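Local coordinates for protein putative NAD(P)H-flavin oxidoreductase (Streptococcus pyogenes serotype M1, PDB 2HAY) that binds flavin mononucleotide and is probably an NAD(P)H-dependent oxidoreductase of the nitroreductase family, at residues 59-62 / 63-66; 171-174 / 175-178. All coordinates share one frame; numbering follows the deposited sequence. Where two conformers were deposited one is given.

Interaction 1. Residues 59-62 / 63-66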
ATOM      1  N   LEU B  59     -10.528  -4.610 -16.155  1.00 28.13           N
ATOM      2  CA  LEU B  59     -11.020  -5.880 -16.677  1.00 29.20           C
ATOM      3  C   LEU B  59     -12.526  -5.763 -16.934  1.00 29.82           C
ATOM      4  O   LEU B  59     -13.332  -5.968 -16.033  1.00 29.81           O
ATOM      5  CB  LEU B  59     -10.730  -7.046 -15.716  1.00 28.11           C
ATOM      6  CG  LEU B  59     -11.145  -8.428 -16.251  1.00 29.48           C
ATOM      7  CD1 LEU B  59     -10.472  -8.741 -17.576  1.00 27.14           C
ATOM      8  CD2 LEU B  59     -10.846  -9.523 -15.245  1.00 29.96           C
ATOM      9  N   ASP B  60     -12.874  -5.403 -18.165  1.00 30.80           N
ATOM     10  CA  ASP B  60     -14.257  -5.269 -18.601  1.00 32.36           C
ATOM     11  C   ASP B  60     -14.798  -6.594 -19.182  1.00 32.19           C
ATOM     12  O   ASP B  60     -16.003  -6.837 -19.183  1.00 32.47           O
ATOM     13  CB  ASP B  60     -14.356  -4.152 -19.646  1.00 32.82           C
ATOM     14  CG  ASP B  60     -14.511  -2.770 -19.029  1.00 35.76           C
ATOM     15  OD1 ASP B  60     -14.360  -1.773 -19.770  1.00 39.12           O
ATOM     16  OD2 ASP B  60     -14.792  -2.659 -17.812  1.00 39.57           O
ATOM     17  N   ASN B  61     -13.889  -7.449 -19.650  1.00 32.53           N
ATOM     18  CA  ASN B  61     -14.241  -8.685 -20.332  1.00 32.47           C
ATOM     19  C   ASN B  61     -14.986  -9.666 -19.427  1.00 32.94           C
ATOM     20  O   ASN B  61     -14.419 -10.191 -18.455  1.00 32.69           O
ATOM     21  CB  ASN B  61     -12.997  -9.344 -20.916  1.00 32.62           C
ATOM     22  CG  ASN B  61     -13.340 -10.498 -21.846  1.00 33.42           C
ATOM     23  OD1 ASN B  61     -13.504 -11.634 -21.408  1.00 35.36           O
ATOM     24  ND2 ASN B  61     -13.485 -10.201 -23.128  1.00 32.54           N
ATOM     25  N   LYS B  62     -16.262  -9.902 -19.752  1.00 33.03           N
ATOM     26  CA  LYS B  62     -17.141 -10.754 -18.922  1.00 33.20           C
ATOM     27  C   LYS B  62     -16.723 -12.238 -18.902  1.00 32.16           C
ATOM     28  O   LYS B  62     -16.684 -12.842 -17.833  1.00 31.67           O
ATOM     29  CB  LYS B  62     -18.629 -10.558 -19.258  1.00 32.59           C
ATOM     30  CG  LYS B  62     -19.131  -9.167 -18.852  1.00 35.96           C
ATOM     31  CD  LYS B  62     -20.659  -9.048 -18.875  1.00 34.93           C
ATOM     32  CE  LYS B  62     -21.092  -7.601 -18.748  1.00 36.60           C
ATOM     33  NZ  LYS B  62     -20.834  -7.032 -17.386  1.00 40.87           N
ATOM     34  N   PRO B  63     -16.403 -12.829 -20.071  1.00 32.27           N
ATOM     35  CA  PRO B  63     -15.874 -14.203 -20.043  1.00 31.90           C
ATOM     36  C   PRO B  63     -14.689 -14.434 -19.087  1.00 32.34           C
ATOM     37  O   PRO B  63     -14.638 -15.471 -18.410  1.00 32.06           O
ATOM     38  CB  PRO B  63     -15.467 -14.432 -21.496  1.00 32.19           C
ATOM     39  CG  PRO B  63     -16.482 -13.594 -22.270  1.00 32.02           C
ATOM     40  CD  PRO B  63     -16.563 -12.341 -21.458  1.00 32.18           C
ATOM     41  N   ILE B  64     -13.758 -13.474 -19.020  1.00 32.56           N
ATOM     42  CA  ILE B  64     -12.559 -13.631 -18.199  1.00 32.43           C
ATOM     43  C   ILE B  64     -12.943 -13.546 -16.727  1.00 32.54           C
ATOM     44  O   ILE B  64     -12.478 -14.362 -15.922  1.00 31.87           O
ATOM     45  CB  ILE B  64     -11.422 -12.660 -18.599  1.00 32.20           C
ATOM     46  CG1 ILE B  64     -10.889 -13.054 -19.978  1.00 31.51           C
ATOM     47  CG2 ILE B  64     -10.277 -12.725 -17.590  1.00 32.95           C
ATOM     48  CD1 ILE B  64      -9.993 -12.048 -20.640  1.00 31.16           C
ATOM     49  N   LYS B  65     -13.832 -12.606 -16.398  1.00 32.85           N
ATOM     50  CA  LYS B  65     -14.425 -12.544 -15.062  1.00 33.18           C
ATOM     51  C   LYS B  65     -15.087 -13.883 -14.658  1.00 33.25           C
ATOM     52  O   LYS B  65     -14.850 -14.376 -13.540  1.00 33.54           O
ATOM     53  CB  LYS B  65     -15.431 -11.399 -14.956  1.00 33.90           C
ATOM     54  CG  LYS B  65     -14.839 -10.019 -15.112  1.00 35.45           C
ATOM     55  CD  LYS B  65     -15.665  -9.005 -14.356  1.00 39.37           C
ATOM     56  CE  LYS B  65     -15.598  -7.669 -15.010  1.00 40.51           C
ATOM     57  NZ  LYS B  65     -16.501  -7.674 -16.175  1.00 44.54           N
ATOM     58  N   GLU B  66     -15.881 -14.453 -15.569  0.50 33.04           N
ATOM     59  CA  GLU B  66     -16.575 -15.725 -15.347  0.50 33.47           C
ATOM     60  C   GLU B  66     -15.587 -16.875 -15.063  0.50 33.00           C
ATOM     61  O   GLU B  66     -15.814 -17.695 -14.170  0.50 32.96           O
ATOM     62  CB  GLU B  66     -17.510 -16.061 -16.536  0.50 33.57           C
ATOM     63  CG  GLU B  66     -18.778 -15.154 -16.673  0.50 34.26           C
ATOM     64  CD  GLU B  66     -19.585 -15.355 -17.983  0.50 34.92           C
ATOM     65  OE1 GLU B  66     -19.423 -16.386 -18.683  0.50 36.30           O
ATOM     66  OE2 GLU B  66     -20.411 -14.468 -18.317  0.50 37.22           O
TER

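Interaction 2. Residues 171-174 / 175-178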
ATOM      1  N   GLY B 171      -8.589 -12.484  -2.000  1.00 25.68           N
ATOM      2  CA  GLY B 171      -9.201 -13.781  -1.764  1.00 24.29           C
ATOM      3  C   GLY B 171      -9.420 -14.540  -3.062  1.00 24.78           C
ATOM      4  O   GLY B 171     -10.552 -14.693  -3.517  1.00 24.54           O
ATOM      5  N   PHE B 172      -8.324 -15.004  -3.656  1.00 24.45           N
ATOM      6  CA  PHE B 172      -8.366 -15.802  -4.876  1.00 24.26           C
ATOM      7  C   PHE B 172      -7.080 -16.601  -4.982  1.00 24.60           C
ATOM      8  O   PHE B 172      -6.093 -16.279  -4.300  1.00 23.41           O
ATOM      9  CB  PHE B 172      -8.590 -14.942  -6.123  1.00 24.43           C
ATOM     10  CG  PHE B 172      -7.542 -13.899  -6.354  1.00 24.12           C
ATOM     11  CD1 PHE B 172      -7.716 -12.603  -5.886  1.00 25.35           C
ATOM     12  CD2 PHE B 172      -6.390 -14.197  -7.045  1.00 24.30           C
ATOM     13  CE1 PHE B 172      -6.743 -11.617  -6.105  1.00 23.11           C
ATOM     14  CE2 PHE B 172      -5.417 -13.215  -7.267  1.00 20.04           C
ATOM     15  CZ  PHE B 172      -5.600 -11.939  -6.785  1.00 25.08           C
ATOM     16  N   HIS B 173      -7.109 -17.664  -5.804  1.00 24.34           N
ATOM     17  CA  HIS B 173      -5.933 -18.501  -6.020  1.00 24.12           C
ATOM     18  C   HIS B 173      -5.035 -17.803  -7.023  1.00 24.03           C
ATOM     19  O   HIS B 173      -5.321 -17.777  -8.228  1.00 23.52           O
ATOM     20  CB  HIS B 173      -6.348 -19.887  -6.555  1.00 24.91           C
ATOM     21  CG  HIS B 173      -5.290 -20.937  -6.410  1.00 23.85           C
ATOM     22  ND1 HIS B 173      -4.175 -20.984  -7.216  1.00 25.61           N
ATOM     23  CD2 HIS B 173      -5.171 -21.968  -5.540  1.00 22.33           C
ATOM     24  CE1 HIS B 173      -3.423 -22.015  -6.867  1.00 26.93           C
ATOM     25  NE2 HIS B 173      -4.008 -22.630  -5.853  1.00 25.58           N
ATOM     26  N   TYR B 174      -3.944 -17.236  -6.515  1.00 24.60           N
ATOM     27  CA  TYR B 174      -3.042 -16.423  -7.337  1.00 24.88           C
ATOM     28  C   TYR B 174      -2.508 -17.193  -8.547  1.00 25.82           C
ATOM     29  O   TYR B 174      -2.616 -16.720  -9.670  1.00 25.86           O
ATOM     30  CB  TYR B 174      -1.922 -15.828  -6.465  1.00 25.50           C
ATOM     31  CG  TYR B 174      -2.345 -14.561  -5.760  1.00 25.86           C
ATOM     32  CD1 TYR B 174      -3.380 -14.562  -4.817  1.00 26.45           C
ATOM     33  CD2 TYR B 174      -1.740 -13.348  -6.057  1.00 26.46           C
ATOM     34  CE1 TYR B 174      -3.791 -13.376  -4.181  1.00 26.93           C
ATOM     35  CE2 TYR B 174      -2.132 -12.170  -5.420  1.00 24.54           C
ATOM     36  CZ  TYR B 174      -3.155 -12.196  -4.494  1.00 26.16           C
ATOM     37  OH  TYR B 174      -3.540 -11.023  -3.877  1.00 26.43           O
ATOM     38  N   ASP B 175      -1.975 -18.400  -8.340  1.00 26.53           N
ATOM     39  CA  ASP B 175      -1.424 -19.177  -9.448  1.00 27.48           C
ATOM     40  C   ASP B 175      -2.469 -19.428 -10.546  1.00 27.40           C
ATOM     41  O   ASP B 175      -2.205 -19.203 -11.740  1.00 26.34           O
ATOM     42  CB  ASP B 175      -0.855 -20.506  -8.919  1.00 28.90           C
ATOM     43  CG  ASP B 175      -0.378 -21.443 -10.022  1.00 30.15           C
ATOM     44  OD1 ASP B 175       0.783 -21.309 -10.433  1.00 28.80           O
ATOM     45  OD2 ASP B 175      -1.159 -22.343 -10.427  1.00 35.21           O
ATOM     46  N   LYS B 176      -3.647 -19.901 -10.138  1.00 27.08           N
ATOM     47  CA  LYS B 176      -4.729 -20.154 -11.060  1.00 28.22           C
ATOM     48  C   LYS B 176      -5.190 -18.905 -11.829  1.00 27.84           C
ATOM     49  O   LYS B 176      -5.426 -18.974 -13.025  1.00 28.11           O
ATOM     50  CB  LYS B 176      -5.909 -20.804 -10.331  1.00 28.36           C
ATOM     51  CG  LYS B 176      -5.611 -22.237  -9.911  1.00 28.96           C
ATOM     52  CD  LYS B 176      -6.792 -22.884  -9.190  1.00 30.31           C
ATOM     53  CE  LYS B 176      -6.406 -24.231  -8.497  1.00 32.57           C
ATOM     54  NZ  LYS B 176      -7.372 -24.497  -7.339  1.00 34.24           N
ATOM     55  N   VAL B 177      -5.293 -17.769 -11.140  1.00 27.83           N
ATOM     56  CA  VAL B 177      -5.734 -16.514 -11.762  1.00 27.34           C
ATOM     57  C   VAL B 177      -4.670 -15.974 -12.698  1.00 27.47           C
ATOM     58  O   VAL B 177      -4.989 -15.520 -13.807  1.00 27.39           O
ATOM     59  CB  VAL B 177      -6.161 -15.475 -10.690  1.00 27.05           C
ATOM     60  CG1 VAL B 177      -6.373 -14.116 -11.312  1.00 27.01           C
ATOM     61  CG2 VAL B 177      -7.455 -15.953 -10.024  1.00 26.84           C
ATOM     62  N   ASN B 178      -3.410 -16.036 -12.255  1.00 26.49           N
ATOM     63  CA  ASN B 178      -2.265 -15.791 -13.125  1.00 26.38           C
ATOM     64  C   ASN B 178      -2.301 -16.638 -14.389  1.00 25.75           C
ATOM     65  O   ASN B 178      -2.031 -16.150 -15.473  1.00 25.18           O
ATOM     66  CB  ASN B 178      -0.945 -16.021 -12.385  1.00 25.75           C
ATOM     67  CG  ASN B 178      -0.475 -14.775 -11.608  1.00 26.27           C
ATOM     68  OD1 ASN B 178      -0.760 -13.656 -11.998  1.00 26.57           O
ATOM     69  ND2 ASN B 178       0.276 -14.986 -10.526  1.00 25.06           N
TER

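Interaction 1. Residues 59-62 / 63-66
Lys65 folds back from the first turn of helix 62-68 onto the chain that leads into it. Lys65 CB lies 3.5 Å from the carbonyl O of Lys62. Lys65 CG is 3.4 Å from Asn61 O and also meets CD2 of Leu59, the two side chains running past each other in opposite directions. Lys65 CD lies near Leu59 O. Lys65 CE comes 3.0 Å from the carbonyl O of Leu59, a polarised CH group against a carbonyl. A bend at the last torsion of Lys65 (chi4 79°) then turns Lys65 NZ to Asp60 O, where it makes a weak hydrogen bond of 3.2 Å. The ammonium group of Lys62 is near that of Lys65, while the carboxylate of Asp60 is not in contact with it.

Asn61 is the N-cap of the helix. Its CG stands anti to the backbone N (chi1 -170°), which swings OD1 back over the first turn. There Asn61 OD1 accepts from Ile64 N at 3.0 Å, with the donor in the carbonyl plane. The same oxygen touches CD of Pro63. The backbone O of Asn61 takes Lys65 N at 3.2 Å, and Lys62 O takes Glu66 N at 2.9 Å. ND2 of Asn61 bonds to Lys224 O of the second subunit, so both ends of the amide are held and its rotation is fixed.

On the buried side, both methyls of Leu59 meet CG2 of Ile64. Val223 of the second subunit packs on this pair, and Leu59 joins a parallel beta ladder with a strand of that chain. This is a strand-to-helix turn closed by an N-cap. The Asn61 amide oxygen satisfies the Ile64 N-H at the helix start. The carbonyls of Leu59 and Asp60 face the end of Lys65; the weak bond probably gives modest stabilisation, partly offset by the like charge of Lys62.

Interaction 2. Residues 171-174 / 175-178
The carbonyl O of Tyr174 accepts from Asn178 N at 2.8 Å. One residue earlier, His173 O takes Val177 N at 2.9 Å. His173 is also the N-cap, through its ring. A chi1 of -162° sets the ring opposite the backbone N of His173, where ND1 of His173 accepts from Lys176 N at 3.2 Å. The donor is tilted 18° out of the ring plane. ND1 is therefore the unprotonated nitrogen in this bond. The Lys176 chain is extended and lies over one face of the imidazole. Lys176 CE sits 3.9 Å from the His173 ring centroid, a CH-pi contact.

This cap starts helix 174-183. It follows strand 165-169 and the segment that contributes to the FMN pocket in this nitroreductase-family protein. Gly171 N donates to O4 of the FMN.

Phe172 leads from that segment into the core. Its ring lies against the Tyr174 ring, with Phe172 CE2 3.4 Å above the tyrosine plane and over its centre. CD2 of Phe172 meets CG2 of Val177 at 3.6 Å. Ile194 and Met197 of strand 192-201 pack on the phenyl ring. Tyr174 OH bonds to Ala195 O there, and Met131 of the second subunit packs on the tyrosine.

How the interactions relate
Both interactions are starts of helices that follow strands of the same antiparallel sheet, 54-59 and 165-169, its two outermost within the chain. Their centres are 15 Å apart and they do not touch. Both are partly buried, and both reach the second subunit. The caps differ in chemistry: interaction 1 uses an amide oxygen, interaction 2 a ring nitrogen. In interaction 1 the lysine end makes a weak bond to one backbone carbonyl, whereas in interaction 2 the lysine chain lies over an aromatic face. The buried side of interaction 1 is aliphatic and faces the subunit interface. That of interaction 2 is largely aromatic and packs on strand 192-201; the adjoining Gly171 binds the FMN through its backbone.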